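Local coordinates for sensor protein qseC (Escherichia coli, PDB 3JZ3), which serves as the histidine kinase of the QseB/QseC two-component system, transferring phosphate from ATP to a histidine and activating the flagella regulon, at the interface of chains A and B. Sequence-based numbering; all coordinates share one arbitrary frame. Chains: chain A/B, Sensor protein qseC.

Contact 1: the interface of chains A and B. Residues chain A 70, 72, 114, 116-117; chain B 50-51, 54.
B:Ala51 and B:Leu54 lie about one turn apart on helix 42-61 of chain B and face A:Leu116 in the first turn of helix 115-131 and A:Gln114 in the extended stretch just before it, while A:Asp72, whose backbone adopts the left-handed helical conformation (phi 66°, psi 19°), lies opposite the backbone of B:Arg50. The site shows how a knob of one chain can be received by a wall that is partly apolar and partly amide. B:Leu54 is the knob: its CG is anti to the backbone N (chi1 -178°), which carries both methyls away from the helix toward chain A. Its CD2 rests 3.6 Å from A:Gln114 OE1, the amide oxygen, and also touches the CG of A:Leu117 at 4.0 Å. The other branch, CD1, lies near the amide nitrogen NE2 of A:Gln114 and meets CD2 of A:Leu70 at 3.9 Å. One turn earlier, CD2 of A:Leu116 packs on the backbone of B:Ala51, 3.7 Å from its CA.

The glutamine chain bends at its second torsion, bringing OE1 back to the start of its own helix. There OE1 accepts the backbone N of A:Leu116 at 3.1 Å, with the donor tilted from the carbonyl plane, in the manner of a helix cap. This bond helps set which end of the amide is oxygen. Water 1 lies 3.0 Å from the same OE1 and 2.8 Å from the carboxylate oxygen OD2 of A:Asp72. It also reaches the backbone O of B:Arg50 at 3.0 Å, thereby crossing between the chains. All three partners are acceptors, so the water can probably donate a straight bond to two of them at a time. The patch docks the ATP-binding domain of chain A against a phosphotransfer-region helix of chain B, a pairing that may reflect crystal packing.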
ATOM      1  N   LEU A  70       1.359 -16.806  -4.555  1.00 40.23           N
ATOM      2  CA  LEU A  70       1.276 -15.483  -3.941  1.00 37.46           C
ATOM      3  C   LEU A  70      -0.071 -15.262  -3.264  1.00 37.57           C
ATOM      4  O   LEU A  70      -1.110 -15.685  -3.775  1.00 36.47           O
ATOM      5  CB  LEU A  70       1.480 -14.386  -4.980  1.00 40.37           C
ATOM      6  CG  LEU A  70       2.839 -13.718  -5.183  1.00 44.39           C
ATOM      7  CD1 LEU A  70       2.704 -12.678  -6.282  1.00 44.15           C
ATOM      8  CD2 LEU A  70       3.359 -13.071  -3.903  1.00 45.10           C
ATOM      9  N   ASP A  72      -3.465 -13.665  -2.268  1.00 34.01           N
ATOM     10  CA  ASP A  72      -4.512 -12.872  -2.929  1.00 33.41           C
ATOM     11  C   ASP A  72      -4.508 -12.849  -4.461  1.00 34.27           C
ATOM     12  O   ASP A  72      -5.113 -11.963  -5.070  1.00 33.51           O
ATOM     13  CB  ASP A  72      -4.532 -11.437  -2.388  1.00 38.76           C
ATOM     14  CG  ASP A  72      -4.885 -11.372  -0.923  1.00 41.78           C
ATOM     15  OD1 ASP A  72      -5.847 -12.057  -0.509  1.00 44.21           O
ATOM     16  OD2 ASP A  72      -4.198 -10.630  -0.188  1.00 43.36           O
ATOM     17  N   GLN A 114      -2.146 -10.571  -9.025  1.00 30.35           N
ATOM     18  CA  GLN A 114      -2.174  -9.981  -7.705  1.00 27.63           C
ATOM     19  C   GLN A 114      -2.634  -8.537  -7.874  1.00 25.34           C
ATOM     20  O   GLN A 114      -1.930  -7.721  -8.475  1.00 26.12           O
ATOM     21  CB  GLN A 114      -0.793 -10.097  -7.050  1.00 31.01           C
ATOM     22  CG  GLN A 114      -0.457  -9.015  -6.030  1.00 37.85           C
ATOM     23  CD  GLN A 114      -1.231  -9.117  -4.746  1.00 40.32           C
ATOM     24  OE1 GLN A 114      -1.768  -8.127  -4.268  1.00 45.59           O
ATOM     25  NE2 GLN A 114      -1.286 -10.309  -4.171  1.00 41.99           N
ATOM     26  N   LEU A 116      -2.932  -5.881  -6.041  1.00 27.97           N
ATOM     27  CA  LEU A 116      -2.114  -4.798  -5.496  1.00 30.47           C
ATOM     28  C   LEU A 116      -0.893  -4.497  -6.365  1.00 26.48           C
ATOM     29  O   LEU A 116      -0.581  -3.339  -6.618  1.00 33.03           O
ATOM     30  CB  LEU A 116      -1.689  -5.119  -4.061  1.00 34.88           C
ATOM     31  CG  LEU A 116      -1.719  -3.982  -3.043  1.00 39.28           C
ATOM     32  CD1 LEU A 116      -3.157  -3.558  -2.742  1.00 38.71           C
ATOM     33  CD2 LEU A 116      -1.008  -4.406  -1.766  1.00 37.63           C
ATOM     34  N   LEU A 117      -0.215  -5.542  -6.831  1.00 26.64           N
ATOM     35  CA  LEU A 117       0.914  -5.384  -7.745  1.00 25.21           C
ATOM     36  C   LEU A 117       0.488  -4.817  -9.094  1.00 27.65           C
ATOM     37  O   LEU A 117       1.207  -4.008  -9.688  1.00 26.37           O
ATOM     38  CB  LEU A 117       1.650  -6.714  -7.942  1.00 25.05           C
ATOM     39  CG  LEU A 117       2.355  -7.312  -6.716  1.00 25.53           C
ATOM     40  CD1 LEU A 117       2.910  -8.698  -7.026  1.00 25.86           C
ATOM     41  CD2 LEU A 117       3.454  -6.391  -6.194  1.00 25.96           C
TER
ATOM     42  N   ARG B  50      -4.725  -6.496   3.082  1.00 34.02           N
ATOM     43  CA  ARG B  50      -4.197  -6.952   1.798  1.00 36.03           C
ATOM     44  C   ARG B  50      -2.729  -6.577   1.604  1.00 33.60           C
ATOM     45  O   ARG B  50      -1.942  -7.389   1.125  1.00 33.82           O
ATOM     46  CB  ARG B  50      -5.031  -6.393   0.649  1.00 37.89           C
ATOM     47  CG  ARG B  50      -6.430  -6.961   0.576  1.00 38.45           C
ATOM     48  CD  ARG B  50      -7.308  -6.087  -0.285  1.00 41.08           C
ATOM     49  NE  ARG B  50      -8.677  -6.581  -0.311  1.00 41.42           N
ATOM     50  CZ  ARG B  50      -9.626  -6.132  -1.125  1.00 41.51           C
ATOM     51  NH1 ARG B  50      -9.366  -5.164  -1.998  1.00 41.08           N
ATOM     52  NH2 ARG B  50     -10.840  -6.661  -1.064  1.00 40.18           N
ATOM     53  N   ALA B  51      -2.371  -5.350   1.974  1.00 33.13           N
ATOM     54  CA  ALA B  51      -0.982  -4.896   1.923  1.00 33.64           C
ATOM     55  C   ALA B  51      -0.107  -5.693   2.886  1.00 34.25           C
ATOM     56  O   ALA B  51       1.033  -6.028   2.560  1.00 33.96           O
ATOM     57  CB  ALA B  51      -0.891  -3.412   2.220  1.00 34.06           C
ATOM     58  N   LEU B  54       0.556  -9.411   1.489  1.00 34.61           N
ATOM     59  CA  LEU B  54       1.538  -9.387   0.408  1.00 34.47           C
ATOM     60  C   LEU B  54       2.956  -9.105   0.910  1.00 36.35           C
ATOM     61  O   LEU B  54       3.886  -9.860   0.606  1.00 37.05           O
ATOM     62  CB  LEU B  54       1.138  -8.366  -0.666  1.00 34.62           C
ATOM     63  CG  LEU B  54       2.029  -8.228  -1.909  1.00 35.38           C
ATOM     64  CD1 LEU B  54       2.215  -9.563  -2.635  1.00 33.23           C
ATOM     65  CD2 LEU B  54       1.455  -7.182  -2.853  1.00 33.74           C
TER
HETATM   66  O   HOH W   1      -2.829  -8.607  -1.495  1.00 24.96           O

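Contact 2: the interface of chains A and B. Residues chain A 44; chain B 34, 88, 123.
A:Leu44 reaches between two separate segments of chain B, with B:Asp88 of helix 78-95 on one flank and the loop residue B:Pro34 on the other. It offers a small worked example of a branched side chain whose two methyls serve different neighbours. At the base, CB already touches the carboxylate, 3.8 Å from OD1 of B:Asp88. The first torsion (chi1 -56°) sets CG beside the backbone N and opposite the carbonyl carbon, and from this branch point the methyls diverge. CD1 of A:Leu44 continues along the aspartate, 3.5 Å from OD1 of B:Asp88, and the two side chains run past one another in opposite senses. CD2 turns the other way and meets CB of B:Pro34 at 3.9 Å; the proline is modelled without the rest of its ring, and the full extent of that contact cannot be judged.

Beside the aspartate stands B:Arg123, from helix 115-131 of the same chain. It approaches A:Leu44 more loosely, its terminal nitrogen NH2 lying 4.3 Å from CD1. Its main part is second-shell: it forms a loose salt bridge with B:Asp88, which may help orient the carboxylate and may draw some negative charge toward OD2; OD1 is the oxygen nearer the leucine. The site is a leucine inserted between two segments of chain B, apolar on the proline side and bordered by an ion pair on the other. It belongs to the deposited pair of chains and may reflect crystal packing. In the ion pair NH1 of B:Arg123 stands 3.6 Å from OD2 of B:Asp88, while the aspartate CB lies over the rim of one guanidinium face.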
ATOM      1  N   LEU A  44      -4.211   4.115   2.569  1.00 65.41           N
ATOM      2  CA  LEU A  44      -3.764   5.506   2.680  1.00 68.25           C
ATOM      3  C   LEU A  44      -2.241   5.619   2.781  1.00 68.40           C
ATOM      4  O   LEU A  44      -1.610   4.924   3.583  1.00 68.73           O
ATOM      5  CB  LEU A  44      -4.433   6.188   3.888  1.00 69.34           C
ATOM      6  CG  LEU A  44      -5.969   6.205   3.983  1.00 70.40           C
ATOM      7  CD1 LEU A  44      -6.437   6.468   5.408  1.00 69.31           C
ATOM      8  CD2 LEU A  44      -6.592   7.219   3.020  1.00 72.41           C
TER
ATOM      9  N   PRO B  34      -4.704   5.931  -2.202  1.00 49.46           N
ATOM     10  CA  PRO B  34      -4.823   7.369  -1.961  1.00 51.06           C
ATOM     11  C   PRO B  34      -3.492   8.000  -1.544  1.00 52.37           C
ATOM     12  O   PRO B  34      -2.711   7.372  -0.821  1.00 52.14           O
ATOM     13  CB  PRO B  34      -5.842   7.446  -0.819  1.00 49.97           C
ATOM     14  N   ASP B  88      -5.202   8.502  10.204  1.00 45.73           N
ATOM     15  CA  ASP B  88      -5.798   7.646   9.187  1.00 47.35           C
ATOM     16  C   ASP B  88      -7.078   6.991   9.691  1.00 47.73           C
ATOM     17  O   ASP B  88      -7.986   6.700   8.909  1.00 50.60           O
ATOM     18  CB  ASP B  88      -4.807   6.558   8.760  1.00 48.82           C
ATOM     19  CG  ASP B  88      -3.715   7.080   7.842  1.00 51.93           C
ATOM     20  OD1 ASP B  88      -3.933   8.108   7.161  1.00 53.76           O
ATOM     21  OD2 ASP B  88      -2.636   6.450   7.793  1.00 54.41           O
ATOM     22  N   ARG B 123      -0.224   0.284  12.145  1.00 34.90           N
ATOM     23  CA  ARG B 123      -1.589   0.248  11.645  1.00 37.24           C
ATOM     24  C   ARG B 123      -2.303  -1.086  11.913  1.00 36.36           C
ATOM     25  O   ARG B 123      -3.500  -1.104  12.190  1.00 37.79           O
ATOM     26  CB  ARG B 123      -1.607   0.595  10.160  1.00 39.88           C
ATOM     27  CG  ARG B 123      -2.982   0.890   9.618  1.00 46.03           C
ATOM     28  CD  ARG B 123      -3.523   2.226  10.086  1.00 48.77           C
ATOM     29  NE  ARG B 123      -4.877   2.439   9.580  1.00 52.20           N
ATOM     30  CZ  ARG B 123      -5.170   2.893   8.363  1.00 52.48           C
ATOM     31  NH1 ARG B 123      -4.209   3.193   7.500  1.00 52.72           N
ATOM     32  NH2 ARG B 123      -6.437   3.047   8.009  1.00 56.41           N
TER

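About 16 Å separates the C-alpha centres of contact 1 and contact 2, and no residue is common to both. Helix 115-131 nevertheless takes part twice: its beginning in chain A serves contact 1, and a later turn of its chain B copy flanks contact 2. Different parts of the same helix are thus used in the two copies, consistent with an interface that is not an exact two-fold. The leucine of contact 2 is in a loop in chain A, whereas its position in chain B falls within helix 42-61, the helix used in contact 1. Together they join the copies asymmetrically, possibly through crystal packing.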